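Local coordinates for protein glutamate--cysteine ligase GshA (Methylobacillus flagellatus KT, PDB 3K1T) that probably acts as a ligase that joins glutamate to cysteine to make gamma-glutamylcysteine, at residues L18-W32 with R217-D229. Residues are numbered along the deposited sequence; the frame is centred on the assembly and turned at random. Where two conformers were deposited one is given.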
ATOM      1  N   LEU A  18      16.897  20.519  -8.622  1.00 13.75           N
ATOM      2  CA  LEU A  18      15.621  20.024  -8.074  1.00 13.13           C
ATOM      3  C   LEU A  18      15.783  18.726  -7.311  1.00 13.74           C
ATOM      4  O   LEU A  18      15.291  18.603  -6.168  1.00 13.07           O
ATOM      5  CB  LEU A  18      14.605  19.870  -9.182  1.00 13.27           C
ATOM      6  CG  LEU A  18      13.270  19.192  -8.817  1.00 14.66           C
ATOM      7  CD1 LEU A  18      12.502  19.957  -7.758  1.00 13.48           C
ATOM      8  CD2 LEU A  18      12.423  19.007 -10.088  1.00 13.66           C
ATOM      9  N   GLU A  19      16.435  17.738  -7.932  1.00 13.19           N
ATOM     10  CA  GLU A  19      16.668  16.456  -7.267  1.00 13.95           C
ATOM     11  C   GLU A  19      17.413  16.625  -5.936  1.00 14.81           C
ATOM     12  O   GLU A  19      17.016  16.020  -4.938  1.00 14.52           O
ATOM     13  CB  GLU A  19      17.413  15.487  -8.185  1.00 14.00           C
ATOM     14  CG  GLU A  19      16.554  14.977  -9.322  1.00 14.53           C
ATOM     15  CD  GLU A  19      17.334  14.322 -10.474  1.00 16.30           C
ATOM     16  OE1 GLU A  19      18.509  14.676 -10.689  1.00 14.36           O
ATOM     17  OE2 GLU A  19      16.731  13.449 -11.175  1.00 13.23           O
ATOM     18  N   LYS A  20      18.461  17.448  -5.926  1.00 15.43           N
ATOM     19  CA  LYS A  20      19.195  17.724  -4.694  1.00 17.23           C
ATOM     20  C   LYS A  20      18.302  18.354  -3.623  1.00 16.11           C
ATOM     21  O   LYS A  20      18.378  17.957  -2.467  1.00 17.02           O
ATOM     22  CB  LYS A  20      20.409  18.637  -4.944  1.00 17.56           C
ATOM     23  CG  LYS A  20      21.497  17.953  -5.732  1.00 20.77           C
ATOM     24  CD  LYS A  20      22.792  18.777  -5.815  1.00 24.91           C
ATOM     25  CE  LYS A  20      22.832  19.730  -6.984  1.00 30.35           C
ATOM     26  NZ  LYS A  20      24.281  20.210  -7.104  1.00 34.54           N
ATOM     27  N   ARG A  21      17.472  19.327  -3.999  1.00 15.94           N
ATOM     28  CA  ARG A  21      16.563  19.950  -3.029  0.80 15.70           C
ATOM     29  C   ARG A  21      15.578  18.917  -2.446  1.00 14.73           C
ATOM     30  O   ARG A  21      15.327  18.913  -1.228  1.00 14.20           O
ATOM     31  CB  ARG A  21      15.803  21.133  -3.662  0.80 16.41           C
ATOM     32  CG  ARG A  21      16.689  22.334  -4.049  0.80 18.70           C
ATOM     33  CD  ARG A  21      17.284  23.128  -2.869  0.80 22.63           C
ATOM     34  NE  ARG A  21      17.928  24.308  -3.443  0.80 28.87           N
ATOM     35  CZ  ARG A  21      19.127  24.311  -4.048  0.80 32.04           C
ATOM     36  NH1 ARG A  21      19.860  23.201  -4.120  0.80 34.80           N
ATOM     37  NH2 ARG A  21      19.599  25.426  -4.608  0.80 31.72           N
ATOM     38  N   LEU A  22      15.023  18.039  -3.301  1.00 13.67           N
ATOM     39  CA  LEU A  22      14.077  17.006  -2.843  1.00 13.40           C
ATOM     40  C   LEU A  22      14.764  16.030  -1.879  1.00 14.94           C
ATOM     41  O   LEU A  22      14.200  15.651  -0.835  1.00 15.31           O
ATOM     42  CB  LEU A  22      13.466  16.222  -4.021  1.00 13.35           C
ATOM     43  CG  LEU A  22      12.658  16.997  -5.059  1.00 13.93           C
ATOM     44  CD1 LEU A  22      12.281  16.019  -6.234  1.00 14.63           C
ATOM     45  CD2 LEU A  22      11.410  17.656  -4.423  1.00 10.32           C
ATOM     46  N   LEU A  23      15.987  15.634  -2.224  1.00 15.32           N
ATOM     47  CA  LEU A  23      16.713  14.638  -1.428  1.00 16.77           C
ATOM     48  C   LEU A  23      17.327  15.242  -0.150  1.00 16.48           C
ATOM     49  O   LEU A  23      17.734  14.511   0.726  1.00 19.00           O
ATOM     50  CB  LEU A  23      17.775  13.952  -2.248  1.00 15.83           C
ATOM     51  CG  LEU A  23      17.224  13.231  -3.490  1.00 19.16           C
ATOM     52  CD1 LEU A  23      18.377  12.772  -4.390  1.00 18.71           C
ATOM     53  CD2 LEU A  23      16.281  12.056  -3.143  1.00 16.98           C
ATOM     54  N   ASP A  24      17.388  16.552  -0.043  1.00 15.66           N
ATOM     55  CA  ASP A  24      17.825  17.184   1.209  1.00 15.89           C
ATOM     56  C   ASP A  24      16.618  17.558   2.087  1.00 16.89           C
ATOM     57  O   ASP A  24      16.810  18.121   3.188  1.00 17.45           O
ATOM     58  CB  ASP A  24      18.661  18.443   0.902  1.00 16.15           C
ATOM     59  CG  ASP A  24      19.374  19.042   2.151  1.00 21.31           C
ATOM     60  OD1 ASP A  24      19.867  18.298   3.020  1.00 24.18           O
ATOM     61  OD2 ASP A  24      19.480  20.282   2.246  1.00 24.90           O
ATOM     62  N   ASN A  25      15.391  17.328   1.593  1.00 14.38           N
ATOM     63  CA  ASN A  25      14.173  17.723   2.315  1.00 14.23           C
ATOM     64  C   ASN A  25      13.138  16.595   2.355  1.00 13.40           C
ATOM     65  O   ASN A  25      11.957  16.853   2.487  1.00 12.65           O
ATOM     66  CB  ASN A  25      13.562  18.949   1.619  1.00 14.05           C
ATOM     67  CG  ASN A  25      14.351  20.211   1.881  1.00 16.59           C
ATOM     68  OD1 ASN A  25      14.314  20.722   3.008  1.00 15.94           O
ATOM     69  ND2 ASN A  25      15.126  20.699   0.867  1.00 11.79           N
HETATM   70  N   MSE A  26      13.583  15.350   2.249  1.00 13.27           N
HETATM   71  CA  MSE A  26      12.657  14.235   2.013  1.00 14.11           C
HETATM   72  C   MSE A  26      11.598  14.061   3.133  1.00 13.21           C
HETATM   73  O   MSE A  26      10.401  14.067   2.857  1.00 13.28           O
HETATM   74  CB  MSE A  26      13.426  12.957   1.639  1.00 13.76           C
HETATM   75  CG  MSE A  26      12.540  11.824   1.164  1.00 15.25           C
HETATM   76 SE   MSE A  26      11.909  10.741   2.675  0.75 19.86          SE
HETATM   77  CE  MSE A  26      10.940   9.400   1.624  1.00 19.52           C
ATOM     78  N   PRO A  27      12.008  13.989   4.398  1.00 14.42           N
ATOM     79  CA  PRO A  27      10.971  13.918   5.435  1.00 14.35           C
ATOM     80  C   PRO A  27      10.072  15.175   5.527  1.00 14.02           C
ATOM     81  O   PRO A  27       8.870  15.066   5.784  1.00 13.32           O
ATOM     82  CB  PRO A  27      11.761  13.731   6.735  1.00 15.58           C
ATOM     83  CG  PRO A  27      13.243  13.711   6.367  1.00 15.92           C
ATOM     84  CD  PRO A  27      13.375  13.723   4.909  1.00 14.98           C
ATOM     85  N   ARG A  28      10.644  16.362   5.331  1.00 13.05           N
ATOM     86  CA  ARG A  28       9.831  17.578   5.313  0.60 13.01           C
ATOM     87  C   ARG A  28       8.775  17.539   4.227  1.00 11.85           C
ATOM     88  O   ARG A  28       7.609  17.929   4.464  1.00 11.95           O
ATOM     89  CB  ARG A  28      10.700  18.852   5.196  0.60 13.21           C
ATOM     90  CG  ARG A  28      10.084  20.001   4.399  0.60 17.42           C
ATOM     91  CD  ARG A  28      11.082  21.144   4.121  0.60 22.57           C
ATOM     92  NE  ARG A  28      11.131  22.037   5.260  0.60 27.70           N
ATOM     93  CZ  ARG A  28      11.882  21.855   6.340  0.60 29.88           C
ATOM     94  NH1 ARG A  28      12.723  20.831   6.433  0.60 31.71           N
ATOM     95  NH2 ARG A  28      11.815  22.736   7.327  0.60 33.41           N
ATOM     96  N   ILE A  29       9.158  17.080   3.048  1.00 11.43           N
ATOM     97  CA  ILE A  29       8.242  16.929   1.923  1.00 11.79           C
ATOM     98  C   ILE A  29       7.113  15.933   2.222  1.00 12.46           C
ATOM     99  O   ILE A  29       5.939  16.227   1.986  1.00 11.62           O
ATOM    100  CB  ILE A  29       9.000  16.535   0.644  1.00 12.37           C
ATOM    101  CG1 ILE A  29       9.865  17.724   0.145  1.00 13.81           C
ATOM    102  CG2 ILE A  29       8.029  15.987  -0.492  1.00 12.74           C
ATOM    103  CD1 ILE A  29      10.974  17.278  -0.816  1.00 13.93           C
ATOM    104  N   GLU A  30       7.459  14.754   2.732  1.00 11.82           N
ATOM    105  CA  GLU A  30       6.451  13.745   3.011  1.00 12.64           C
ATOM    106  C   GLU A  30       5.490  14.191   4.150  1.00 12.83           C
ATOM    107  O   GLU A  30       4.266  13.973   4.073  1.00 11.59           O
ATOM    108  CB  GLU A  30       7.104  12.402   3.309  1.00 12.67           C
ATOM    109  CG  GLU A  30       7.906  11.873   2.123  1.00 12.48           C
ATOM    110  CD  GLU A  30       7.081  11.605   0.869  1.00 14.38           C
ATOM    111  OE1 GLU A  30       5.831  11.490   0.941  1.00 13.80           O
ATOM    112  OE2 GLU A  30       7.698  11.521  -0.217  1.00 14.30           O
ATOM    113  N   HIS A  31       6.032  14.849   5.164  1.00 13.07           N
ATOM    114  CA  HIS A  31       5.203  15.441   6.210  1.00 13.25           C
ATOM    115  C   HIS A  31       4.272  16.503   5.634  1.00 13.24           C
ATOM    116  O   HIS A  31       3.078  16.536   5.948  1.00 13.24           O
ATOM    117  CB  HIS A  31       6.073  16.069   7.304  1.00 13.47           C
ATOM    118  CG  HIS A  31       5.277  16.750   8.355  1.00 15.57           C
ATOM    119  ND1 HIS A  31       5.057  18.109   8.358  1.00 19.33           N
ATOM    120  CD2 HIS A  31       4.556  16.246   9.383  1.00 17.44           C
ATOM    121  CE1 HIS A  31       4.293  18.421   9.391  1.00 19.27           C
ATOM    122  NE2 HIS A  31       3.980  17.313  10.032  1.00 18.27           N
ATOM    123  N   TRP A  32       4.790  17.329   4.718  1.00 13.04           N
ATOM    124  CA  TRP A  32       3.952  18.358   4.089  1.00 11.81           C
ATOM    125  C   TRP A  32       2.810  17.720   3.292  1.00 12.24           C
ATOM    126  O   TRP A  32       1.654  18.132   3.414  1.00 11.51           O
ATOM    127  CB  TRP A  32       4.822  19.269   3.217  1.00 12.06           C
ATOM    128  CG  TRP A  32       4.075  20.376   2.528  1.00 13.25           C
ATOM    129  CD1 TRP A  32       3.817  21.616   3.026  1.00 14.81           C
ATOM    130  CD2 TRP A  32       3.527  20.350   1.208  1.00 13.14           C
ATOM    131  NE1 TRP A  32       3.141  22.362   2.116  1.00 16.06           N
ATOM    132  CE2 TRP A  32       2.936  21.613   0.985  1.00 15.46           C
ATOM    133  CE3 TRP A  32       3.468  19.387   0.199  1.00 13.35           C
ATOM    134  CZ2 TRP A  32       2.308  21.944  -0.212  1.00 15.35           C
ATOM    135  CZ3 TRP A  32       2.874  19.722  -0.994  1.00 15.14           C
ATOM    136  CH2 TRP A  32       2.290  21.001  -1.190  1.00 15.18           C
ATOM    137  N   ARG A 217      -1.001  27.730  -7.359  1.00 14.94           N
ATOM    138  CA  ARG A 217      -1.145  27.881  -5.912  0.70 15.98           C
ATOM    139  C   ARG A 217      -0.378  26.791  -5.153  1.00 14.99           C
ATOM    140  O   ARG A 217       0.255  27.066  -4.167  1.00 15.39           O
ATOM    141  CB  ARG A 217      -2.622  27.813  -5.503  0.70 16.59           C
ATOM    142  CG  ARG A 217      -3.413  29.057  -5.904  0.70 21.63           C
ATOM    143  CD  ARG A 217      -4.908  28.730  -6.023  0.70 26.26           C
ATOM    144  NE  ARG A 217      -5.514  28.310  -4.750  0.70 28.83           N
ATOM    145  CZ  ARG A 217      -6.641  27.593  -4.662  0.70 31.47           C
ATOM    146  NH1 ARG A 217      -7.260  27.182  -5.770  0.70 32.28           N
ATOM    147  NH2 ARG A 217      -7.132  27.258  -3.467  0.70 30.08           N
ATOM    148  N   VAL A 218      -0.462  25.546  -5.616  1.00 13.58           N
ATOM    149  CA  VAL A 218       0.304  24.448  -4.980  1.00 12.62           C
ATOM    150  C   VAL A 218       1.826  24.709  -5.065  1.00 13.11           C
ATOM    151  O   VAL A 218       2.554  24.602  -4.064  1.00 13.08           O
ATOM    152  CB  VAL A 218      -0.042  23.072  -5.600  1.00 13.45           C
ATOM    153  CG1 VAL A 218       1.013  21.982  -5.204  1.00 10.34           C
ATOM    154  CG2 VAL A 218      -1.487  22.631  -5.181  1.00 11.66           C
ATOM    155  N   VAL A 219       2.310  25.071  -6.242  1.00 12.48           N
ATOM    156  CA  VAL A 219       3.739  25.330  -6.443  1.00 13.04           C
ATOM    157  C   VAL A 219       4.212  26.554  -5.639  1.00 14.47           C
ATOM    158  O   VAL A 219       5.328  26.556  -5.127  1.00 14.35           O
ATOM    159  CB  VAL A 219       4.085  25.482  -7.938  1.00 13.60           C
ATOM    160  CG1 VAL A 219       5.543  25.974  -8.145  1.00 12.84           C
ATOM    161  CG2 VAL A 219       3.852  24.114  -8.682  1.00 13.88           C
ATOM    162  N   GLU A 220       3.362  27.567  -5.502  1.00 15.76           N
ATOM    163  CA  GLU A 220       3.670  28.757  -4.701  1.00 18.20           C
ATOM    164  C   GLU A 220       3.910  28.408  -3.254  1.00 17.67           C
ATOM    165  O   GLU A 220       4.669  29.090  -2.594  1.00 17.35           O
ATOM    166  CB  GLU A 220       2.539  29.788  -4.736  1.00 19.65           C
ATOM    167  CG  GLU A 220       2.492  30.622  -5.987  1.00 27.50           C
ATOM    168  CD  GLU A 220       1.122  31.350  -6.157  1.00 36.95           C
ATOM    169  OE1 GLU A 220       0.385  31.570  -5.131  1.00 40.55           O
ATOM    170  OE2 GLU A 220       0.810  31.685  -7.328  1.00 41.57           O
ATOM    171  N   GLU A 221       3.289  27.340  -2.763  1.00 17.24           N
ATOM    172  CA  GLU A 221       3.590  26.884  -1.422  1.00 17.74           C
ATOM    173  C   GLU A 221       4.771  25.914  -1.363  1.00 16.53           C
ATOM    174  O   GLU A 221       5.607  25.983  -0.448  1.00 15.63           O
ATOM    175  CB  GLU A 221       2.365  26.266  -0.788  1.00 19.15           C
ATOM    176  CG  GLU A 221       2.658  25.895   0.645  1.00 24.73           C
ATOM    177  CD  GLU A 221       1.436  25.451   1.415  1.00 30.34           C
ATOM    178  OE1 GLU A 221       0.315  25.572   0.852  1.00 33.51           O
ATOM    179  OE2 GLU A 221       1.640  24.955   2.564  1.00 28.23           O
ATOM    180  N   PHE A 222       4.844  24.995  -2.327  1.00 15.05           N
ATOM    181  CA  PHE A 222       5.872  23.971  -2.302  1.00 14.07           C
ATOM    182  C   PHE A 222       7.262  24.483  -2.632  1.00 13.60           C
ATOM    183  O   PHE A 222       8.234  24.073  -2.007  1.00 14.58           O
ATOM    184  CB  PHE A 222       5.494  22.828  -3.249  1.00 14.04           C
ATOM    185  CG  PHE A 222       6.380  21.630  -3.137  1.00 11.41           C
ATOM    186  CD1 PHE A 222       6.201  20.715  -2.101  1.00 13.73           C
ATOM    187  CD2 PHE A 222       7.337  21.383  -4.083  1.00 13.05           C
ATOM    188  CE1 PHE A 222       7.042  19.567  -2.013  1.00 13.62           C
ATOM    189  CE2 PHE A 222       8.164  20.265  -4.003  1.00 13.29           C
ATOM    190  CZ  PHE A 222       8.006  19.350  -2.975  1.00 13.04           C
ATOM    191  N   ALA A 223       7.384  25.372  -3.599  1.00 13.63           N
ATOM    192  CA  ALA A 223       8.693  25.830  -4.033  1.00 15.14           C
ATOM    193  C   ALA A 223       9.513  26.487  -2.877  1.00 15.78           C
ATOM    194  O   ALA A 223      10.688  26.141  -2.697  1.00 16.05           O
ATOM    195  CB  ALA A 223       8.563  26.755  -5.269  1.00 13.75           C
ATOM    196  N   PRO A 224       8.893  27.360  -2.069  1.00 17.35           N
ATOM    197  CA  PRO A 224       9.651  27.882  -0.925  1.00 18.66           C
ATOM    198  C   PRO A 224       9.934  26.867   0.180  1.00 18.79           C
ATOM    199  O   PRO A 224      10.922  27.038   0.885  1.00 18.27           O
ATOM    200  CB  PRO A 224       8.789  29.036  -0.385  1.00 19.19           C
ATOM    201  CG  PRO A 224       7.596  29.115  -1.262  1.00 18.78           C
ATOM    202  CD  PRO A 224       7.632  28.105  -2.298  1.00 17.77           C
ATOM    203  N   LEU A 225       9.099  25.838   0.321  1.00 18.39           N
ATOM    204  CA  LEU A 225       9.337  24.733   1.274  1.00 18.24           C
ATOM    205  C   LEU A 225      10.710  24.109   1.028  1.00 18.56           C
ATOM    206  O   LEU A 225      11.431  23.798   1.990  1.00 17.92           O
ATOM    207  CB  LEU A 225       8.245  23.653   1.162  1.00 18.50           C
ATOM    208  CG  LEU A 225       8.275  22.473   2.156  1.00 19.70           C
ATOM    209  CD1 LEU A 225       7.834  22.957   3.569  1.00 20.84           C
ATOM    210  CD2 LEU A 225       7.436  21.272   1.669  1.00 18.73           C
ATOM    211  N   ILE A 226      11.068  23.916  -0.245  1.00 17.20           N
ATOM    212  CA  ILE A 226      12.323  23.236  -0.587  1.00 17.35           C
ATOM    213  C   ILE A 226      13.360  24.218  -1.179  1.00 17.28           C
ATOM    214  O   ILE A 226      14.438  23.802  -1.525  1.00 18.74           O
ATOM    215  CB  ILE A 226      12.124  22.017  -1.538  1.00 17.66           C
ATOM    216  CG1 ILE A 226      11.603  22.455  -2.919  1.00 15.47           C
ATOM    217  CG2 ILE A 226      11.150  20.973  -0.907  1.00 16.86           C
ATOM    218  CD1 ILE A 226      11.712  21.414  -4.034  1.00 16.94           C
ATOM    219  N   ASP A 227      13.027  25.500  -1.255  1.00 16.97           N
ATOM    220  CA  ASP A 227      13.880  26.557  -1.812  1.00 17.81           C
ATOM    221  C   ASP A 227      14.323  26.309  -3.261  1.00 17.55           C
ATOM    222  O   ASP A 227      15.524  26.201  -3.556  1.00 18.06           O
ATOM    223  CB  ASP A 227      15.104  26.810  -0.916  1.00 18.10           C
ATOM    224  CG  ASP A 227      15.852  28.098  -1.299  1.00 21.85           C
ATOM    225  OD1 ASP A 227      15.219  29.052  -1.794  1.00 23.83           O
ATOM    226  OD2 ASP A 227      17.070  28.168  -1.061  1.00 26.92           O
ATOM    227  N   ILE A 228      13.352  26.229  -4.167  1.00 16.54           N
ATOM    228  CA  ILE A 228      13.610  26.025  -5.597  1.00 16.32           C
ATOM    229  C   ILE A 228      12.885  27.131  -6.392  1.00 15.92           C
ATOM    230  O   ILE A 228      11.862  27.662  -5.929  1.00 15.91           O
ATOM    231  CB  ILE A 228      13.166  24.612  -6.029  1.00 16.74           C
ATOM    232  CG1 ILE A 228      13.734  24.188  -7.390  1.00 20.06           C
ATOM    233  CG2 ILE A 228      11.614  24.530  -6.139  1.00 15.98           C
ATOM    234  CD1 ILE A 228      15.127  23.623  -7.373  1.00 22.81           C
ATOM    235  N   ASP A 229      13.432  27.503  -7.563  1.00 14.27           N
ATOM    236  CA  ASP A 229      12.752  28.382  -8.518  1.00 14.80           C
ATOM    237  C   ASP A 229      11.434  27.674  -8.941  1.00 13.59           C
ATOM    238  O   ASP A 229      11.504  26.602  -9.500  1.00 13.69           O
ATOM    239  CB  ASP A 229      13.669  28.588  -9.755  1.00 13.73           C
ATOM    240  CG  ASP A 229      13.068  29.497 -10.818  1.00 14.70           C
ATOM    241  OD1 ASP A 229      11.898  29.899 -10.690  1.00 14.62           O
ATOM    242  OD2 ASP A 229      13.771  29.825 -11.814  1.00 13.96           O
TER
HETATM  243  O   HOH W   1      17.323  26.705  -5.564  1.00 42.70           O
HETATM  244  O   HOH W   2      16.659  23.186   0.864  0.80 27.81           O
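Trp32 and Leu225 meet where helix 210-226, closed by a Schellman motif with Asp227 as its C' residue, packs against the two consecutive helices 13-23 and 26-40, joined by a short turn. Segment 26-32 runs roughly antiparallel to 217-226 (155°), whereas segment 18-23 crosses it steeply. With CG anti to the backbone N (chi1 -179°), the Trp32 indole reaches across to 217-226. Leu225 CD2 makes a CH-pi contact over its five-membered ring, 4.0 Å from the centroid, and Phe222 CD1 lies over the same face near the rim, 3.6 Å from Trp32 CZ3; the two aromatic planes are inclined at 56°. At the indole edge NE1 donates to Glu221 OE2 (3.0 Å), approaching from above a carboxylate turned almost perpendicular to the ring. A leucine in place of Trp32 would probably leave Glu221 OE2 without this donor and open a gap beside Phe222 and Leu225. Farther along, Ile226 is a knob among Leu18, Arg21, Leu22 and Ile29: its CD1 meets Leu22 CD2 (3.8 Å), while CG2 rests on Ile29 CG1 (3.6 Å). Leu22 also touches Ala404 of helix 398-421. In the turn between helices 13-23 and 26-40, Asn25 ND2 donates to Arg21 O and to a water. Arg21, bent at chi2, lays its guanidinium edge against 226-227, where, in the conformer given, NE donates to Asp227 O (3.1 Å) from above the carbonyl plane.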